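Glutathione S-transferase omega-like 2 (Saccharomyces cerevisiae, PDB 5LKB) acts as a homodimeric, cytoplasmic Xi-class glutathione transferase with 1-Cys thiol transferase and dehydroascorbate reductase activity, and reacts with glutathionyl-(hydro)quinones. Local coordinates at residues 55-60 / 194-199; 198-204 / 279-285; 214-219 / 245-249; 273-278 / 321-326. All blocks are in the same frame, centred on the assembly; numbering follows the deposited sequence.

Contact 1. Residues 55-60 / 194-199; sequences TRALKG and HKKTDL
Residues 55-58 form the last turn of helix 47-58. Lys59 is the first residue to leave helical angles, and Gly60 follows at phi/psi 71/34 as the C-prime residue of a Schellman motif: Gly60 N bonds to Ala57 O at 3.0 Å and Leu61 N returns to Arg56 O. Opposite it, 194-199 leaves the short helix 192-196 and runs extended through Thr197 and Asp198. The CA atoms of Lys59 and His194 lie 5.1 Å apart, those of Thr55 and Leu199 8.5 Å. The CA-to-CB bond of Lys59 points away, but three m rotamers (chi1 to chi3) fold the chain back, so that NZ donates to Thr197 O at 2.8 Å and to His194 O at 2.9 Å. Thus the first helix of the thioredoxin-like domain, which begins just after the nucleophile Cys46, is joined to the segment leading into the helical C-terminal domain. Gly60 CA sits over one face of the His194 ring, 3.6 Å from its centroid (CH-pi); a CB would clash with His194 CG. At the ring edge Leu58 O lies 3.2 Å from His194 CD2. Water 1 donates to Leu58 O (2.9 Å) and is 3.2 Å from Thr197 OG1. Leu199, chi1 m, closes the apolar end: its CD2 is 4.1 Å from Leu58 CD1 and its CD1 3.9 Å from Thr55 CG2.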
# COMPACT_ATOMS: atom_id res chain seq x y z
N THR A 55 22.03 -17.31 -8.62
CA THR A 55 23.00 -18.37 -8.38
C THR A 55 23.72 -18.74 -9.67
O THR A 55 24.95 -18.92 -9.67
CB THR A 55 22.29 -19.57 -7.76
OG1 THR A 55 21.65 -19.20 -6.52
CG2 THR A 55 23.30 -20.66 -7.38
N ARG A 56 22.99 -18.83 -10.78
CA ARG A 56 23.60 -19.05 -12.09
C ARG A 56 24.68 -18.01 -12.39
O ARG A 56 25.76 -18.34 -12.91
CB ARG A 56 22.53 -19.14 -13.18
CG ARG A 56 23.05 -19.13 -14.62
CD ARG A 56 21.91 -19.37 -15.52
NE ARG A 56 22.16 -19.11 -16.94
CZ ARG A 56 21.90 -17.99 -17.62
NH1 ARG A 56 21.35 -16.91 -17.03
NH2 ARG A 56 22.11 -17.96 -18.92
N ALA A 57 24.41 -16.75 -12.11
CA ALA A 57 25.43 -15.73 -12.35
C ALA A 57 26.62 -15.87 -11.41
O ALA A 57 27.78 -15.81 -11.87
CB ALA A 57 24.82 -14.34 -12.20
N LEU A 58 26.38 -16.02 -10.12
CA LEU A 58 27.43 -16.02 -9.11
C LEU A 58 28.37 -17.21 -9.34
O LEU A 58 29.57 -17.13 -9.08
CB LEU A 58 26.84 -16.10 -7.70
CG LEU A 58 26.19 -14.80 -7.15
CD1 LEU A 58 25.52 -15.07 -5.81
CD2 LEU A 58 27.17 -13.70 -6.95
N LYS A 59 27.81 -18.31 -9.80
CA LYS A 59 28.63 -19.50 -10.02
C LYS A 59 29.21 -19.55 -11.42
O LYS A 59 29.86 -20.57 -11.77
CB LYS A 59 27.83 -20.76 -9.69
CG LYS A 59 27.61 -20.99 -8.15
CD LYS A 59 28.89 -21.22 -7.40
CE LYS A 59 29.31 -22.67 -7.55
NZ LYS A 59 30.84 -22.82 -7.54
N GLY A 60 29.02 -18.50 -12.24
CA GLY A 60 29.68 -18.44 -13.54
C GLY A 60 29.17 -19.39 -14.58
O GLY A 60 29.97 -19.91 -15.39
N HIS A 194 35.08 -18.79 -10.20
CA HIS A 194 33.71 -19.22 -9.96
C HIS A 194 33.64 -20.62 -9.33
O HIS A 194 32.81 -20.87 -8.44
CB HIS A 194 32.96 -19.17 -11.28
CG HIS A 194 32.69 -17.77 -11.75
ND1 HIS A 194 33.25 -17.25 -12.89
CD2 HIS A 194 31.91 -16.79 -11.23
CE1 HIS A 194 32.83 -16.01 -13.06
NE2 HIS A 194 32.01 -15.71 -12.07
N LYS A 195 34.51 -21.53 -9.76
CA LYS A 195 34.58 -22.86 -9.16
C LYS A 195 34.73 -22.79 -7.64
O LYS A 195 34.07 -23.54 -6.91
CB LYS A 195 35.79 -23.57 -9.76
CG LYS A 195 35.78 -25.05 -9.55
CD LYS A 195 36.89 -25.70 -10.40
CE LYS A 195 37.16 -27.12 -10.01
NZ LYS A 195 37.85 -27.84 -11.15
N LYS A 196 35.60 -21.90 -7.14
CA LYS A 196 35.87 -21.79 -5.71
C LYS A 196 34.73 -21.13 -4.94
O LYS A 196 34.60 -21.35 -3.73
CB LYS A 196 37.15 -20.98 -5.47
N THR A 197 33.92 -20.30 -5.60
CA THR A 197 32.79 -19.71 -4.90
C THR A 197 31.93 -20.83 -4.33
O THR A 197 31.63 -21.80 -5.03
CB THR A 197 31.98 -18.85 -5.88
OG1 THR A 197 32.75 -17.71 -6.28
CG2 THR A 197 30.78 -18.34 -5.24
N ASP A 198 31.57 -20.71 -3.05
CA ASP A 198 30.72 -21.68 -2.38
C ASP A 198 29.65 -20.96 -1.57
O ASP A 198 29.93 -20.35 -0.53
CB ASP A 198 31.57 -22.59 -1.46
CG ASP A 198 30.80 -23.80 -0.97
OD1 ASP A 198 29.54 -23.90 -1.12
OD2 ASP A 198 31.45 -24.72 -0.39
N LEU A 199 28.42 -21.11 -2.01
CA LEU A 199 27.27 -20.45 -1.39
C LEU A 199 26.72 -21.22 -0.20
O LEU A 199 25.87 -20.72 0.54
CB LEU A 199 26.22 -20.19 -2.47
CG LEU A 199 26.66 -19.20 -3.54
CD1 LEU A 199 25.75 -19.24 -4.72
CD2 LEU A 199 26.72 -17.81 -3.01
O HOH W 1 31.19 -15.28 -7.61

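Contact 2. Residues 198-204 / 279-285; sequences DLVPAQL and VGDQLTE
Two irregular segments pair here, with CA atoms 4.3 Å apart at Leu199 and Thr284 and 6.9 Å apart at Leu204 and Gly280. A single backbone hydrogen bond links them: Glu285 N donates to Leu199 O at 2.9 Å, almost linearly (173°), and Thr284 CB packs on the same oxygen at 3.3 Å. Within 198-204 the backbone is shaped by an Asx turn, Val200 N to Asp198 OD1 at 3.0 Å, and by Leu204 N bonding to Pro201 O at 2.9 Å. Apolar packing centres on Leu204 (chi1 m, chi2 t). Its CD1 reaches Thr284 CG2 at 3.9 Å and Gln282 CG at 4.0 Å, its CB lies 4.3 Å from Val279 CG1, and its CD2 is 4.1 Å from Gly280 CA. Gly280 has phi/psi 63/-149, and a CB there would clash with Leu204 CD1. At the other end Leu199 CD2 meets Leu283 CG at 4.4 Å. Among the polar side chains, Gln282 NE2 covers Pro201 CG at 3.6 Å and makes a weak hydrogen bond to Leu283 O (3.5 Å) within its own segment, whereas the extended Glu285 places OE2 3.4 Å from Val200 CG2 and in a salt bridge with Arg179. Thr284 N-caps helix 285-304: its OG1 bonds to Ala286 N and Asp287 OD2 accepts from Thr284 N, the return half of a capping box, in keeping with the Ser/Thr-X-X-Asp N-capping sequence of glutathione transferases.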
# COMPACT_ATOMS: atom_id res chain seq x y z
N ASP A 198 31.57 -20.71 -3.05
CA ASP A 198 30.72 -21.68 -2.38
C ASP A 198 29.65 -20.96 -1.57
O ASP A 198 29.93 -20.35 -0.53
CB ASP A 198 31.57 -22.59 -1.46
CG ASP A 198 30.80 -23.80 -0.97
OD1 ASP A 198 29.54 -23.90 -1.12
OD2 ASP A 198 31.45 -24.72 -0.39
N LEU A 199 28.42 -21.11 -2.01
CA LEU A 199 27.27 -20.45 -1.39
C LEU A 199 26.72 -21.22 -0.20
O LEU A 199 25.87 -20.72 0.54
CB LEU A 199 26.22 -20.19 -2.47
CG LEU A 199 26.66 -19.20 -3.54
CD1 LEU A 199 25.75 -19.24 -4.72
CD2 LEU A 199 26.72 -17.81 -3.01
N VAL A 200 27.22 -22.42 0.06
CA VAL A 200 26.76 -23.25 1.17
C VAL A 200 28.01 -23.88 1.81
O VAL A 200 28.18 -25.12 1.81
CB VAL A 200 25.77 -24.31 0.69
CG1 VAL A 200 25.13 -24.95 1.89
CG2 VAL A 200 24.68 -23.67 -0.22
N PRO A 201 28.91 -23.07 2.37
CA PRO A 201 30.12 -23.63 3.01
C PRO A 201 29.79 -24.54 4.19
O PRO A 201 28.89 -24.29 4.99
CB PRO A 201 30.89 -22.39 3.48
CG PRO A 201 29.92 -21.26 3.45
CD PRO A 201 28.86 -21.60 2.44
N ALA A 202 30.61 -25.58 4.34
CA ALA A 202 30.34 -26.57 5.36
C ALA A 202 30.24 -25.97 6.75
O ALA A 202 29.42 -26.41 7.56
CB ALA A 202 31.52 -27.56 5.37
N GLN A 203 31.10 -25.03 7.08
CA GLN A 203 31.06 -24.46 8.43
C GLN A 203 29.77 -23.70 8.72
O GLN A 203 29.44 -23.52 9.89
CB GLN A 203 32.25 -23.52 8.65
CG GLN A 203 33.63 -24.19 8.53
N LEU A 204 29.03 -23.32 7.67
CA LEU A 204 27.78 -22.55 7.79
C LEU A 204 26.55 -23.34 7.39
O LEU A 204 25.42 -22.88 7.59
CB LEU A 204 27.91 -21.31 6.89
CG LEU A 204 29.00 -20.31 7.25
CD1 LEU A 204 29.00 -19.08 6.30
CD2 LEU A 204 28.93 -19.87 8.71
N VAL A 279 24.10 -14.87 7.39
CA VAL A 279 24.71 -16.04 8.03
C VAL A 279 26.22 -15.93 7.86
O VAL A 279 26.72 -15.80 6.73
CB VAL A 279 24.16 -17.35 7.46
CG1 VAL A 279 24.86 -18.56 8.07
CG2 VAL A 279 22.72 -17.42 7.74
N GLY A 280 26.93 -15.95 8.97
CA GLY A 280 28.36 -15.77 8.97
C GLY A 280 28.78 -14.42 8.45
O GLY A 280 28.06 -13.41 8.56
N ASP A 281 29.95 -14.39 7.83
CA ASP A 281 30.58 -13.16 7.39
C ASP A 281 30.84 -13.12 5.89
O ASP A 281 31.65 -12.33 5.42
CB ASP A 281 31.86 -12.93 8.20
CG ASP A 281 32.87 -14.03 8.01
OD1 ASP A 281 32.52 -15.08 7.44
OD2 ASP A 281 34.03 -13.84 8.43
N GLN A 282 30.15 -13.97 5.12
CA GLN A 282 30.27 -14.01 3.67
C GLN A 282 28.88 -14.20 3.04
O GLN A 282 27.94 -14.68 3.69
CB GLN A 282 31.18 -15.19 3.23
CG GLN A 282 30.53 -16.50 3.60
CD GLN A 282 31.23 -17.74 3.08
OE1 GLN A 282 32.06 -18.31 3.76
NE2 GLN A 282 30.84 -18.20 1.88
N LEU A 283 28.81 -13.89 1.74
CA LEU A 283 27.60 -14.14 0.96
C LEU A 283 27.33 -15.63 0.87
O LEU A 283 28.20 -16.43 0.50
CB LEU A 283 27.75 -13.55 -0.42
CG LEU A 283 26.63 -13.72 -1.45
CD1 LEU A 283 25.52 -12.81 -1.07
CD2 LEU A 283 27.07 -13.44 -2.88
N THR A 284 26.12 -16.01 1.19
CA THR A 284 25.64 -17.37 1.11
C THR A 284 24.27 -17.43 0.47
O THR A 284 23.58 -16.40 0.24
CB THR A 284 25.57 -18.05 2.48
OG1 THR A 284 24.38 -17.63 3.18
CG2 THR A 284 26.85 -17.82 3.32
N GLU A 285 23.86 -18.66 0.22
CA GLU A 285 22.52 -18.98 -0.24
C GLU A 285 21.43 -18.36 0.63
O GLU A 285 20.34 -18.03 0.13
CB GLU A 285 22.35 -20.49 -0.19
CG GLU A 285 21.01 -20.97 -0.54
CD GLU A 285 20.91 -22.49 -0.38
OE1 GLU A 285 20.25 -22.96 0.58
OE2 GLU A 285 21.47 -23.20 -1.25

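Contact 3. Residues 214-219 / 245-249; sequences WVYDSI and HLDKV
Trp214, with chi1 p and chi2 near -94°, reaches helix 232-264 with its six-membered ring: CH2 lies 3.5 Å from Val249 CG2 and 3.8 Å from Lys248 CB, and CE3 lies 3.6 Å from His245 CD2. The Trp214 and His245 rings meet obliquely, their planes at 41° and centroids 5.8 Å apart. Ser218 CB sits over a face of the His245 ring, 3.5 Å from its centroid (CH-pi), and His245 ND1 bonds to Asn241 O one turn earlier in its own helix. On the buried side, Ile219 (m, t) sends CD1 to within 3.9 Å of Val249 CG2 and 4.1 Å of Leu246 CD2. The backbone is helical in both segments, with a wider pi-type turn at 216-219. Their axes approach to 10.4 Å at a crossing angle of -141°, with Ser218 CA and His245 CA 6.2 Å apart. The segments run roughly antiparallel, as part of the packing of helices 205-220 and 232-264 in the all-helical C-terminal domain of the glutathione transferase fold.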
# COMPACT_ATOMS: atom_id res chain seq x y z
N TRP A 214 12.92 -21.10 8.64
CA TRP A 214 11.90 -20.15 9.13
C TRP A 214 11.72 -18.98 8.18
O TRP A 214 10.62 -18.41 8.14
CB TRP A 214 12.18 -19.68 10.57
CG TRP A 214 13.45 -18.99 10.86
CD1 TRP A 214 14.62 -19.57 11.32
CD2 TRP A 214 13.72 -17.59 10.79
NE1 TRP A 214 15.57 -18.62 11.52
CE2 TRP A 214 15.04 -17.39 11.23
CE3 TRP A 214 12.95 -16.47 10.43
CZ2 TRP A 214 15.65 -16.12 11.26
CZ3 TRP A 214 13.56 -15.21 10.47
CH2 TRP A 214 14.86 -15.03 10.91
N VAL A 215 12.76 -18.57 7.46
CA VAL A 215 12.56 -17.53 6.45
C VAL A 215 11.62 -18.04 5.38
O VAL A 215 10.75 -17.30 4.89
CB VAL A 215 13.91 -17.04 5.89
CG1 VAL A 215 13.71 -16.20 4.62
CG2 VAL A 215 14.63 -16.29 6.94
N TYR A 216 11.71 -19.32 5.01
CA TYR A 216 10.76 -19.85 4.03
C TYR A 216 9.32 -19.71 4.51
O TYR A 216 8.45 -19.18 3.79
CB TYR A 216 11.08 -21.30 3.67
CG TYR A 216 9.98 -21.89 2.84
CD1 TYR A 216 9.86 -21.63 1.49
CD2 TYR A 216 8.93 -22.64 3.43
CE1 TYR A 216 8.84 -22.08 0.75
CE2 TYR A 216 7.88 -23.12 2.69
CZ TYR A 216 7.81 -22.83 1.34
OH TYR A 216 6.79 -23.26 0.57
N ASP A 217 9.02 -20.23 5.69
CA ASP A 217 7.63 -20.32 6.09
C ASP A 217 7.05 -18.95 6.36
O ASP A 217 5.86 -18.73 6.11
CB ASP A 217 7.47 -21.17 7.34
CG ASP A 217 7.55 -22.68 7.03
OD1 ASP A 217 6.93 -23.17 6.05
OD2 ASP A 217 8.27 -23.36 7.80
N SER A 218 7.85 -18.07 6.94
CA SER A 218 7.37 -16.80 7.49
C SER A 218 7.58 -15.60 6.57
O SER A 218 6.92 -14.59 6.80
CB SER A 218 8.00 -16.48 8.85
OG SER A 218 9.42 -16.15 8.75
N ILE A 219 8.46 -15.66 5.57
CA ILE A 219 8.80 -14.50 4.76
C ILE A 219 8.64 -14.86 3.29
O ILE A 219 7.81 -14.30 2.58
CB ILE A 219 10.20 -13.97 5.12
CG1 ILE A 219 10.20 -13.46 6.58
CG2 ILE A 219 10.65 -12.89 4.15
CD1 ILE A 219 11.48 -13.14 7.22
N HIS A 245 8.70 -12.11 11.93
CA HIS A 245 9.92 -12.71 11.44
C HIS A 245 10.83 -11.73 10.75
O HIS A 245 12.07 -11.91 10.78
CB HIS A 245 9.62 -13.96 10.64
CG HIS A 245 9.17 -15.06 11.52
ND1 HIS A 245 7.85 -15.17 11.92
CD2 HIS A 245 9.86 -16.06 12.15
CE1 HIS A 245 7.74 -16.23 12.72
NE2 HIS A 245 8.94 -16.79 12.86
N LEU A 246 10.30 -10.68 10.13
CA LEU A 246 11.20 -9.62 9.70
C LEU A 246 11.89 -8.98 10.89
O LEU A 246 13.06 -8.58 10.81
CB LEU A 246 10.43 -8.55 8.90
CG LEU A 246 9.88 -8.89 7.51
CD1 LEU A 246 8.97 -7.78 6.98
CD2 LEU A 246 11.00 -9.17 6.55
N ASP A 247 11.18 -8.83 12.01
CA ASP A 247 11.81 -8.35 13.23
C ASP A 247 12.98 -9.24 13.64
O ASP A 247 14.02 -8.72 14.04
CB ASP A 247 10.79 -8.29 14.36
CG ASP A 247 9.75 -7.20 14.14
OD1 ASP A 247 9.99 -6.28 13.32
OD2 ASP A 247 8.75 -7.27 14.88
N LYS A 248 12.82 -10.56 13.46
CA LYS A 248 13.91 -11.51 13.78
C LYS A 248 15.12 -11.29 12.89
O LYS A 248 16.27 -11.23 13.38
CB LYS A 248 13.40 -12.95 13.70
CG LYS A 248 12.43 -13.26 14.82
CD LYS A 248 12.00 -14.71 14.85
CE LYS A 248 10.78 -14.90 15.74
NZ LYS A 248 10.54 -16.40 15.86
N VAL A 249 14.89 -11.12 11.58
CA VAL A 249 15.98 -10.86 10.64
C VAL A 249 16.67 -9.55 10.97
O VAL A 249 17.90 -9.45 10.94
CB VAL A 249 15.46 -10.87 9.19
CG1 VAL A 249 16.59 -10.47 8.19
CG2 VAL A 249 14.87 -12.18 8.85

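Contact 4. Residues 273-278 / 321-326; sequences LGEFFT and LWVRNL
Residues 321-326 are a helical turn and a half inside helix 317-329. Facing them, 273-278 leaves helix 269-273 by a type I turn from Leu273 to Phe276 (Phe276 N to Leu273 O 3.1 Å) and then extends. The CA atoms of Phe276 and Trp322 are 6.9 Å apart, those of Leu273 and Asn325 7.1 Å. Leu321 (t, p) comes first, its CG 4.1 Å from Leu273 CD2 and its CD2 3.7 Å from Phe276 CE2. Trp322, chi1 t, presents CB to Phe276 CE2 at 3.6 Å, while its ring edge faces the backbone, CD1 lying 3.5 Å from Phe276 O and 4.2 Å from Phe277 CA. Its NE1 bonds to Asp287 OD1, which also binds Thr278 OG1. Asn325 bridges the segments through solvent. Its ND2 donates to water 2 (3.0 Å), which donates to Leu273 O (2.7 Å), and to water 3 (2.9 Å), which donates to Phe276 O (2.8 Å) and Trp322 O (3.2 Å); its OD1 bonds to Asn329. Last, Leu326 CD2 meets the edge of the Phe277 ring at CE1, 4.1 Å away. The side chains of Phe276, Phe277 and Thr278 are thus buried among three helices of the C-terminal domain, while the turn itself reaches the surface: 317-329 packs directly on them, 285-304 sets Ala286 against Thr278 and Asp287 against Phe277, and 232-264 brings Leu253 and Leu260 onto Phe276.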
# COMPACT_ATOMS: atom_id res chain seq x y z
N LEU A 273 30.47 -3.48 5.07
CA LEU A 273 29.54 -4.09 4.13
C LEU A 273 30.11 -5.37 3.51
O LEU A 273 29.34 -6.29 3.19
CB LEU A 273 29.15 -3.07 3.04
CG LEU A 273 28.27 -1.87 3.43
CD1 LEU A 273 28.07 -0.94 2.19
CD2 LEU A 273 27.00 -2.42 3.97
N GLY A 274 31.44 -5.47 3.38
CA GLY A 274 32.07 -6.67 2.87
C GLY A 274 31.84 -7.90 3.71
O GLY A 274 32.10 -9.01 3.23
N GLU A 275 31.36 -7.75 4.95
CA GLU A 275 31.04 -8.86 5.81
C GLU A 275 29.61 -8.82 6.32
O GLU A 275 29.26 -9.59 7.22
CB GLU A 275 32.03 -8.90 6.97
CG GLU A 275 33.44 -9.37 6.49
CD GLU A 275 34.59 -8.88 7.39
OE1 GLU A 275 35.65 -8.44 6.86
OE2 GLU A 275 34.40 -8.93 8.62
N PHE A 276 28.76 -7.97 5.74
CA PHE A 276 27.42 -7.71 6.31
C PHE A 276 26.39 -8.63 5.64
O PHE A 276 25.77 -8.26 4.65
CB PHE A 276 27.07 -6.24 6.17
CG PHE A 276 25.78 -5.85 6.83
CD1 PHE A 276 25.50 -6.19 8.15
CD2 PHE A 276 24.85 -5.10 6.12
CE1 PHE A 276 24.27 -5.82 8.75
CE2 PHE A 276 23.66 -4.71 6.72
CZ PHE A 276 23.36 -5.05 8.03
N PHE A 277 26.22 -9.85 6.17
CA PHE A 277 25.39 -10.90 5.60
C PHE A 277 24.60 -11.61 6.69
O PHE A 277 24.87 -11.48 7.88
CB PHE A 277 26.23 -11.94 4.80
CG PHE A 277 27.07 -11.32 3.73
CD1 PHE A 277 26.49 -10.98 2.52
CD2 PHE A 277 28.42 -11.06 3.93
CE1 PHE A 277 27.24 -10.41 1.53
CE2 PHE A 277 29.16 -10.49 2.93
CZ PHE A 277 28.55 -10.15 1.71
N THR A 278 23.56 -12.32 6.27
CA THR A 278 22.62 -12.93 7.22
C THR A 278 23.27 -14.04 8.04
O THR A 278 23.01 -14.16 9.24
CB THR A 278 21.36 -13.47 6.55
OG1 THR A 278 21.68 -14.33 5.44
CG2 THR A 278 20.45 -12.29 6.07
N LEU A 321 19.66 -1.64 4.60
CA LEU A 321 21.06 -1.49 4.24
C LEU A 321 21.60 -2.75 3.56
O LEU A 321 22.22 -2.66 2.49
CB LEU A 321 21.83 -1.20 5.52
CG LEU A 321 23.34 -1.11 5.34
CD1 LEU A 321 23.72 0.03 4.50
CD2 LEU A 321 23.96 -0.99 6.75
N TRP A 322 21.23 -3.92 4.10
CA TRP A 322 21.67 -5.19 3.55
C TRP A 322 21.16 -5.39 2.11
O TRP A 322 21.91 -5.85 1.24
CB TRP A 322 21.21 -6.28 4.52
CG TRP A 322 21.24 -7.68 3.99
CD1 TRP A 322 22.29 -8.57 4.06
CD2 TRP A 322 20.19 -8.37 3.31
NE1 TRP A 322 21.93 -9.73 3.47
CE2 TRP A 322 20.65 -9.65 3.00
CE3 TRP A 322 18.89 -8.00 2.92
CZ2 TRP A 322 19.86 -10.58 2.34
CZ3 TRP A 322 18.11 -8.90 2.29
CH2 TRP A 322 18.59 -10.18 1.97
N VAL A 323 19.89 -5.06 1.82
CA VAL A 323 19.36 -5.38 0.51
C VAL A 323 19.90 -4.39 -0.52
O VAL A 323 20.11 -4.75 -1.68
CB VAL A 323 17.81 -5.46 0.54
CG1 VAL A 323 17.16 -4.05 0.57
CG2 VAL A 323 17.28 -6.15 -0.67
N ARG A 324 20.09 -3.13 -0.10
CA ARG A 324 20.68 -2.14 -1.00
C ARG A 324 22.13 -2.49 -1.30
O ARG A 324 22.56 -2.33 -2.45
CB ARG A 324 20.59 -0.73 -0.40
CG ARG A 324 19.18 -0.20 -0.51
CD ARG A 324 19.11 1.19 0.08
NE ARG A 324 19.40 1.21 1.51
CZ ARG A 324 19.70 2.32 2.18
NH1 ARG A 324 19.79 3.46 1.54
NH2 ARG A 324 19.95 2.26 3.48
N ASN A 325 22.87 -3.00 -0.31
CA ASN A 325 24.25 -3.42 -0.58
C ASN A 325 24.27 -4.52 -1.64
O ASN A 325 25.07 -4.48 -2.59
CB ASN A 325 24.94 -3.91 0.70
CG ASN A 325 26.39 -4.36 0.45
OD1 ASN A 325 27.16 -3.63 -0.17
ND2 ASN A 325 26.73 -5.51 0.94
N LEU A 326 23.38 -5.52 -1.52
CA LEU A 326 23.33 -6.60 -2.50
C LEU A 326 22.93 -6.08 -3.87
O LEU A 326 23.56 -6.39 -4.89
CB LEU A 326 22.42 -7.73 -2.03
CG LEU A 326 22.86 -8.44 -0.77
CD1 LEU A 326 21.83 -9.44 -0.34
CD2 LEU A 326 24.22 -9.14 -0.95
O HOH W 2 29.45 -6.70 0.54
O HOH W 3 24.71 -6.83 2.49

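In the fold
Contacts 1 and 2 share Asp198 and Leu199 and also touch through Leu58 CD1 and Leu283 CD2, 3.7 Å apart. Leu283 carries the packing on into contact 4, its CD1 3.9 Å from Leu326 CD2, while Phe277 CD2 lies 3.3 Å from Gln282 C. Asp287 ties the same two contacts together, binding Thr284 N as well as Trp322 NE1 and Thr278 OG1. Contact 3 is nested within the loop that contact 2 closes; its nearest atoms are about 8 Å from contact 2 and 5 Å from contact 4. The side chains of Thr55 and Glu285 each lie about 9 Å from that of glutathione-binding Ser174, whereas contact 4 is remote from the active site.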